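Local coordinates for protein UDP-N-acetylglucosamine 4,6-dehydratase (PDB 3PVZ) that binds NAD and probably acts as a lyase that dehydrates UDP-N-acetylglucosamine at positions 4 and 6 of the sugar, at residues 153-167 / 186-200. Sequence-based numbering, arbitrary orientation.
With NAD (nicotinamide-adenine-dinucleotide), chain E.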
loop_
_atom_site.group_PDB
_atom_site.type_symbol
_atom_site.label_atom_id
_atom_site.label_comp_id
_atom_site.label_asym_id
_atom_site.label_seq_id
_atom_site.Cartn_x
_atom_site.Cartn_y
_atom_site.Cartn_z
ATOM N N ILE A 153 3.084 -23.924 10.147
ATOM C CA ILE A 153 3.019 -25.333 10.614
ATOM C C ILE A 153 4.256 -26.092 10.148
ATOM O O ILE A 153 4.893 -26.754 10.923
ATOM C CB ILE A 153 1.809 -26.063 10.063
ATOM C CG1 ILE A 153 0.513 -25.428 10.616
ATOM C CG2 ILE A 153 1.845 -27.574 10.413
ATOM C CD1 ILE A 153 -0.604 -25.423 9.620
ATOM N N ASP A 154 4.622 -25.931 8.882
ATOM C CA ASP A 154 5.770 -26.640 8.297
ATOM C C ASP A 154 7.090 -26.311 8.991
ATOM O O ASP A 154 7.985 -27.147 9.065
ATOM C CB ASP A 154 5.868 -26.365 6.780
ATOM C CG ASP A 154 4.677 -26.957 5.988
ATOM O OD1 ASP A 154 3.886 -27.767 6.539
ATOM O OD2 ASP A 154 4.516 -26.588 4.806
ATOM N N ALA A 155 7.213 -25.098 9.513
ATOM C CA ALA A 155 8.454 -24.707 10.165
ATOM C C ALA A 155 8.396 -24.944 11.667
ATOM O O ALA A 155 9.324 -24.595 12.372
ATOM C CB ALA A 155 8.765 -23.210 9.864
ATOM N N GLY A 156 7.299 -25.516 12.172
ATOM C CA GLY A 156 7.167 -25.699 13.628
ATOM C C GLY A 156 6.933 -24.441 14.484
ATOM O O GLY A 156 7.226 -24.474 15.666
ATOM N N ALA A 157 6.449 -23.322 13.911
ATOM C CA ALA A 157 5.964 -22.169 14.719
ATOM C C ALA A 157 5.008 -22.625 15.794
ATOM O O ALA A 157 4.304 -23.607 15.611
ATOM C CB ALA A 157 5.233 -21.136 13.844
ATOM N N LYS A 158 4.951 -21.911 16.906
ATOM C CA LYS A 158 4.075 -22.337 17.956
ATOM C C LYS A 158 2.736 -21.626 17.951
ATOM O O LYS A 158 1.782 -22.153 18.537
ATOM C CB LYS A 158 4.726 -22.267 19.316
ATOM C CG LYS A 158 5.096 -20.940 19.780
ATOM C CD LYS A 158 5.447 -21.034 21.337
ATOM C CE LYS A 158 6.726 -20.296 21.669
ATOM N NZ LYS A 158 6.862 -19.691 23.085
ATOM N N LYS A 159 2.666 -20.492 17.236
ATOM C CA LYS A 159 1.509 -19.619 17.307
ATOM C C LYS A 159 1.397 -18.722 16.092
ATOM O O LYS A 159 2.363 -18.105 15.643
ATOM C CB LYS A 159 1.546 -18.783 18.602
ATOM C CG LYS A 159 0.377 -17.835 18.802
ATOM C CD LYS A 159 -0.808 -18.664 19.375
ATOM C CE LYS A 159 -1.972 -17.815 19.733
ATOM N NZ LYS A 159 -1.667 -16.957 20.923
ATOM N N TYR A 160 0.187 -18.681 15.554
ATOM C CA TYR A 160 -0.142 -17.770 14.485
ATOM C C TYR A 160 -1.234 -16.832 15.010
ATOM O O TYR A 160 -2.108 -17.238 15.719
ATOM C CB TYR A 160 -0.648 -18.577 13.264
ATOM C CG TYR A 160 -0.862 -17.776 11.999
ATOM C CD1 TYR A 160 -2.032 -17.071 11.788
ATOM C CD2 TYR A 160 0.105 -17.732 10.993
ATOM C CE1 TYR A 160 -2.233 -16.348 10.615
ATOM C CE2 TYR A 160 -0.090 -17.011 9.840
ATOM C CZ TYR A 160 -1.274 -16.328 9.640
ATOM O OH TYR A 160 -1.478 -15.601 8.475
ATOM N N PHE A 161 -1.107 -15.560 14.701
ATOM C CA PHE A 161 -2.010 -14.542 15.149
ATOM C C PHE A 161 -2.478 -13.791 13.930
ATOM O O PHE A 161 -1.675 -13.415 13.045
ATOM C CB PHE A 161 -1.320 -13.560 16.115
ATOM C CG PHE A 161 -2.105 -12.317 16.325
ATOM C CD1 PHE A 161 -3.182 -12.293 17.230
ATOM C CD2 PHE A 161 -1.883 -11.200 15.542
ATOM C CE1 PHE A 161 -3.978 -11.188 17.358
ATOM C CE2 PHE A 161 -2.667 -10.068 15.700
ATOM C CZ PHE A 161 -3.724 -10.074 16.617
ATOM N N CYS A 162 -3.778 -13.511 13.907
ATOM C CA CYS A 162 -4.286 -12.637 12.882
ATOM C C CYS A 162 -5.580 -11.981 13.359
ATOM O O CYS A 162 -6.004 -12.215 14.458
ATOM C CB CYS A 162 -4.497 -13.414 11.581
ATOM S SG CYS A 162 -5.656 -14.711 11.757
ATOM N N VAL A 163 -6.205 -11.174 12.518
ATOM C CA VAL A 163 -7.345 -10.368 12.934
ATOM C C VAL A 163 -8.645 -11.112 12.718
ATOM O O VAL A 163 -8.750 -11.914 11.798
ATOM C CB VAL A 163 -7.455 -9.082 12.133
ATOM C CG1 VAL A 163 -6.118 -8.376 12.102
ATOM C CG2 VAL A 163 -7.982 -9.395 10.713
ATOM N N SER A 164 -9.634 -10.820 13.563
ATOM C CA SER A 164 -10.981 -11.322 13.364
ATOM C C SER A 164 -11.832 -10.319 12.608
ATOM O O SER A 164 -11.447 -9.150 12.468
ATOM C CB SER A 164 -11.640 -11.619 14.704
ATOM O OG SER A 164 -11.463 -12.969 15.046
ATOM N N THR A 165 -13.002 -10.800 12.156
ATOM C CA THR A 165 -14.110 -9.949 11.688
ATOM C C THR A 165 -14.368 -8.849 12.700
ATOM O O THR A 165 -14.324 -9.092 13.906
ATOM C CB THR A 165 -15.403 -10.768 11.492
ATOM O OG1 THR A 165 -15.671 -11.506 12.684
ATOM C CG2 THR A 165 -15.251 -11.764 10.345
ATOM N N ASP A 166 -14.608 -7.636 12.222
ATOM C CA ASP A 166 -14.807 -6.488 13.120
ATOM C C ASP A 166 -15.975 -6.692 14.094
ATOM O O ASP A 166 -15.967 -6.148 15.203
ATOM C CB ASP A 166 -15.059 -5.192 12.330
ATOM C CG ASP A 166 -13.889 -4.780 11.467
ATOM O OD1 ASP A 166 -12.827 -5.436 11.470
ATOM O OD2 ASP A 166 -14.036 -3.772 10.756
ATOM N N LYS A 167 -16.974 -7.472 13.681
ATOM C CA LYS A 167 -18.157 -7.699 14.500
ATOM C C LYS A 167 -18.621 -9.150 14.489
ATOM O O LYS A 167 -18.377 -9.911 13.531
ATOM C CB LYS A 167 -19.301 -6.786 14.053
ATOM C CG LYS A 167 -19.616 -6.843 12.561
ATOM C CD LYS A 167 -20.502 -5.669 12.143
ATOM C CE LYS A 167 -20.016 -5.008 10.843
ATOM N NZ LYS A 167 -20.452 -3.569 10.775
ATOM N N LEU A 186 -9.188 -20.630 8.854
ATOM C CA LEU A 186 -8.471 -20.525 10.123
ATOM C C LEU A 186 -8.908 -21.660 11.080
ATOM O O LEU A 186 -8.123 -22.222 11.780
ATOM C CB LEU A 186 -8.825 -19.219 10.807
ATOM C CG LEU A 186 -7.887 -18.037 10.890
ATOM C CD1 LEU A 186 -7.363 -17.642 9.534
ATOM C CD2 LEU A 186 -8.602 -16.857 11.617
HETATM N N MSE A 187 -10.194 -21.938 11.133
HETATM C CA MSE A 187 -10.676 -22.975 12.006
HETATM C C MSE A 187 -10.071 -24.303 11.580
HETATM O O MSE A 187 -9.727 -25.081 12.437
HETATM C CB MSE A 187 -12.212 -23.039 12.060
HETATM C CG MSE A 187 -12.915 -21.930 12.845
HETATM SE SE MSE A 187 -12.164 -21.393 14.606
HETATM C CE MSE A 187 -11.050 -19.859 14.019
ATOM N N ARG A 188 -9.927 -24.568 10.280
ATOM C CA ARG A 188 -9.339 -25.836 9.841
ATOM C C ARG A 188 -7.897 -25.904 10.270
ATOM O O ARG A 188 -7.453 -26.939 10.772
ATOM C CB ARG A 188 -9.400 -26.028 8.341
ATOM C CG ARG A 188 -8.666 -27.260 7.869
ATOM C CD ARG A 188 -9.079 -27.681 6.443
ATOM N NE ARG A 188 -8.556 -26.753 5.442
ATOM C CZ ARG A 188 -8.742 -26.881 4.140
ATOM N NH1 ARG A 188 -8.233 -25.986 3.320
ATOM N NH2 ARG A 188 -9.467 -27.896 3.649
ATOM N N LYS A 189 -7.170 -24.815 10.051
ATOM C CA LYS A 189 -5.743 -24.741 10.441
ATOM C C LYS A 189 -5.480 -24.802 11.935
ATOM O O LYS A 189 -4.403 -25.211 12.358
ATOM C CB LYS A 189 -5.099 -23.469 9.897
ATOM C CG LYS A 189 -4.797 -23.524 8.388
ATOM C CD LYS A 189 -3.903 -24.737 8.054
ATOM C CE LYS A 189 -3.386 -24.737 6.627
ATOM N NZ LYS A 189 -4.456 -24.751 5.631
ATOM N N SER A 190 -6.453 -24.375 12.724
ATOM C CA SER A 190 -6.349 -24.434 14.165
ATOM C C SER A 190 -6.419 -25.844 14.736
ATOM O O SER A 190 -6.133 -26.016 15.898
ATOM C CB SER A 190 -7.420 -23.586 14.830
ATOM O OG SER A 190 -8.673 -24.136 14.664
ATOM N N GLU A 191 -6.800 -26.833 13.931
ATOM C CA GLU A 191 -6.630 -28.255 14.306
ATOM C C GLU A 191 -5.154 -28.713 14.218
ATOM O O GLU A 191 -4.873 -29.836 14.586
ATOM C CB GLU A 191 -7.501 -29.159 13.405
ATOM C CG GLU A 191 -9.000 -28.903 13.614
ATOM C CD GLU A 191 -9.912 -29.561 12.589
ATOM O OE1 GLU A 191 -9.436 -29.959 11.519
ATOM O OE2 GLU A 191 -11.138 -29.639 12.848
ATOM N N GLU A 192 -4.245 -27.866 13.700
ATOM C CA GLU A 192 -2.824 -28.219 13.594
ATOM C C GLU A 192 -1.855 -27.256 14.263
ATOM O O GLU A 192 -0.742 -27.627 14.474
ATOM C CB GLU A 192 -2.398 -28.295 12.144
ATOM C CG GLU A 192 -3.040 -29.448 11.413
ATOM C CD GLU A 192 -2.607 -29.496 10.000
ATOM O OE1 GLU A 192 -3.455 -29.126 9.199
ATOM O OE2 GLU A 192 -1.428 -29.852 9.710
ATOM N N ILE A 193 -2.269 -26.025 14.520
ATOM C CA ILE A 193 -1.437 -25.052 15.197
ATOM C C ILE A 193 -2.366 -24.148 15.980
ATOM O O ILE A 193 -3.486 -23.896 15.550
ATOM C CB ILE A 193 -0.623 -24.206 14.163
ATOM C CG1 ILE A 193 0.400 -23.292 14.852
ATOM C CG2 ILE A 193 -1.544 -23.387 13.315
ATOM C CD1 ILE A 193 1.393 -22.609 13.869
ATOM N N ALA A 194 -1.898 -23.695 17.139
ATOM C CA ALA A 194 -2.545 -22.660 17.908
ATOM C C ALA A 194 -2.699 -21.328 17.110
ATOM O O ALA A 194 -1.702 -20.707 16.692
ATOM C CB ALA A 194 -1.767 -22.413 19.215
ATOM N N ILE A 195 -3.952 -20.902 16.948
ATOM C CA ILE A 195 -4.298 -19.651 16.291
ATOM C C ILE A 195 -5.124 -18.792 17.243
ATOM O O ILE A 195 -6.132 -19.253 17.808
ATOM C CB ILE A 195 -5.145 -19.901 15.003
ATOM C CG1 ILE A 195 -4.378 -20.791 14.020
ATOM C CG2 ILE A 195 -5.496 -18.579 14.308
ATOM C CD1 ILE A 195 -5.126 -21.124 12.728
ATOM N N SER A 196 -4.731 -17.545 17.438
ATOM C CA SER A 196 -5.575 -16.629 18.195
ATOM C C SER A 196 -5.741 -15.332 17.418
ATOM O O SER A 196 -4.889 -15.018 16.591
ATOM C CB SER A 196 -5.002 -16.380 19.598
ATOM O OG SER A 196 -3.907 -15.471 19.621
ATOM N N THR A 197 -6.816 -14.576 17.686
ATOM C CA THR A 197 -7.052 -13.333 16.956
ATOM C C THR A 197 -7.369 -12.163 17.892
ATOM O O THR A 197 -7.305 -12.286 19.111
ATOM C CB THR A 197 -8.197 -13.486 15.925
ATOM O OG1 THR A 197 -9.423 -13.655 16.617
ATOM C CG2 THR A 197 -8.019 -14.704 15.001
ATOM N N ALA A 198 -7.625 -11.003 17.292
ATOM C CA ALA A 198 -8.162 -9.865 17.969
ATOM C C ALA A 198 -9.302 -9.244 17.181
ATOM O O ALA A 198 -9.346 -9.320 15.975
ATOM C CB ALA A 198 -7.117 -8.879 18.213
ATOM N N ARG A 199 -10.219 -8.612 17.889
ATOM C CA ARG A 199 -11.264 -7.813 17.269
ATOM C C ARG A 199 -11.121 -6.382 17.782
ATOM O O ARG A 199 -11.086 -6.142 19.007
ATOM C CB ARG A 199 -12.588 -8.407 17.634
ATOM C CG ARG A 199 -13.775 -7.601 17.132
ATOM C CD ARG A 199 -15.049 -8.416 17.360
ATOM N NE ARG A 199 -15.173 -9.525 16.384
ATOM C CZ ARG A 199 -15.668 -10.731 16.662
ATOM N NH1 ARG A 199 -15.742 -11.652 15.711
ATOM N NH2 ARG A 199 -16.089 -11.020 17.881
ATOM N N PHE A 200 -10.998 -5.444 16.856
ATOM C CA PHE A 200 -10.665 -4.055 17.202
ATOM C C PHE A 200 -11.838 -3.079 17.028
ATOM O O PHE A 200 -12.697 -3.295 16.195
ATOM C CB PHE A 200 -9.532 -3.518 16.322
ATOM C CG PHE A 200 -8.259 -4.329 16.351
ATOM C CD1 PHE A 200 -7.251 -4.046 17.241
ATOM C CD2 PHE A 200 -8.037 -5.311 15.408
ATOM C CE1 PHE A 200 -6.047 -4.744 17.202
ATOM C CE2 PHE A 200 -6.855 -6.024 15.404
ATOM C CZ PHE A 200 -5.874 -5.748 16.321
HETATM P PA NAD E . -3.541 -1.151 6.845
HETATM O O1A NAD E . -4.064 -0.814 5.486
HETATM O O2A NAD E . -2.891 0.050 7.461
HETATM O O5B NAD E . -2.275 -2.108 6.761
HETATM C C5B NAD E . -2.454 -3.327 6.008
HETATM C C4B NAD E . -1.022 -3.688 5.600
HETATM O O4B NAD E . -0.959 -4.892 4.864
HETATM C C3B NAD E . -0.420 -2.560 4.702
HETATM O O3B NAD E . 0.818 -2.106 5.208
HETATM C C2B NAD E . -0.278 -3.262 3.332
HETATM O O2B NAD E . 0.727 -2.711 2.488
HETATM C C1B NAD E . -0.013 -4.697 3.846
HETATM N N9A NAD E . -0.276 -5.678 2.804
HETATM C C8A NAD E . -1.405 -5.830 2.097
HETATM N N7A NAD E . -1.279 -6.762 1.210
HETATM C C5A NAD E . -0.042 -7.316 1.391
HETATM C C6A NAD E . 0.675 -8.329 0.761
HETATM N N6A NAD E . 0.030 -9.036 -0.225
HETATM N N1A NAD E . 1.913 -8.615 1.150
HETATM C C2A NAD E . 2.499 -7.919 2.118
HETATM N N3A NAD E . 1.868 -6.940 2.718
HETATM C C4A NAD E . 0.623 -6.621 2.391
HETATM O O3 NAD E . -4.734 -1.787 7.719
HETATM P PN NAD E . -4.668 -1.686 9.344
HETATM O O1N NAD E . -5.471 -0.488 9.820
HETATM O O2N NAD E . -3.362 -1.774 10.021
HETATM O O5D NAD E . -5.686 -2.934 9.709
HETATM C C5D NAD E . -5.024 -4.188 9.623
HETATM C C4D NAD E . -6.030 -5.305 9.924
HETATM O O4D NAD E . -6.861 -4.938 11.071
HETATM C C3D NAD E . -7.006 -5.469 8.738
HETATM O O3D NAD E . -7.530 -6.811 8.622
HETATM C C2D NAD E . -8.203 -4.585 9.157
HETATM O O2D NAD E . -9.429 -4.981 8.525
HETATM C C1D NAD E . -8.255 -4.853 10.661
HETATM N N1N NAD E . -8.986 -3.808 11.393
HETATM C C2N NAD E . -8.523 -2.553 11.345
HETATM C C3N NAD E . -9.160 -1.536 12.026
HETATM C C7N NAD E . -8.682 -0.145 11.963
HETATM O O7N NAD E . -9.368 0.696 12.540
HETATM N N7N NAD E . -7.581 0.220 11.288
HETATM C C4N NAD E . -10.319 -1.831 12.786
HETATM C C5N NAD E . -10.757 -3.145 12.823
HETATM C C6N NAD E . -10.073 -4.125 12.102
HETATM O O HOH W 1 0.786 -24.509 18.226
#
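Tyr160 and Ser196 join strands 159-163 and 194-198, which run parallel. Tyr160 N donates to Ala194 O (3.0 Å), and Tyr160 O accepts from Ser196 N. Cys162 N then binds Ser196 O, while Ala198 N reaches Cys162 O only weakly (3.5 Å). Ser164 N closes the series on Ala198 O. At the other end, a water donates a hydrogen bond to Lys158 O and accepts one from Ala194 N, bridging the two residues just ahead of Tyr160.

Past the strands, Arg199 holds Thr165 side-on with two nitrogens. Arg199 NE donates to Thr165 O (2.7 Å) in an almost straight bond (179°), with the oxygen in the guanidinium plane. NH1 binds Thr165 OG1, which itself donates to Lys167 O. NH2 is taken by Phe325 O, so all three nitrogens have acceptors. Ser164 OG and Thr197 OG1 are hydrogen-bonded at 2.7 Å. Lys159 bends at chi2 (81°) and chi4, bringing NZ to the carbonyls of Cys248 and Gly251, beside Ser196. Ser196 OG is hydrogen-bonded to Ser247 OG.

Ile153 CG1 packs on Ile193 CB. Cys162 SG touches Leu186 CD2 at 3.6 Å, and the Phe161 ring meets Ala198 CB at its edge. Near NAD, Asp166 and Phe200 approach the nicotinamide ring. This is a right-handed beta-alpha-beta crossover through helix 174-189, typical of the NAD-binding Rossmann fold.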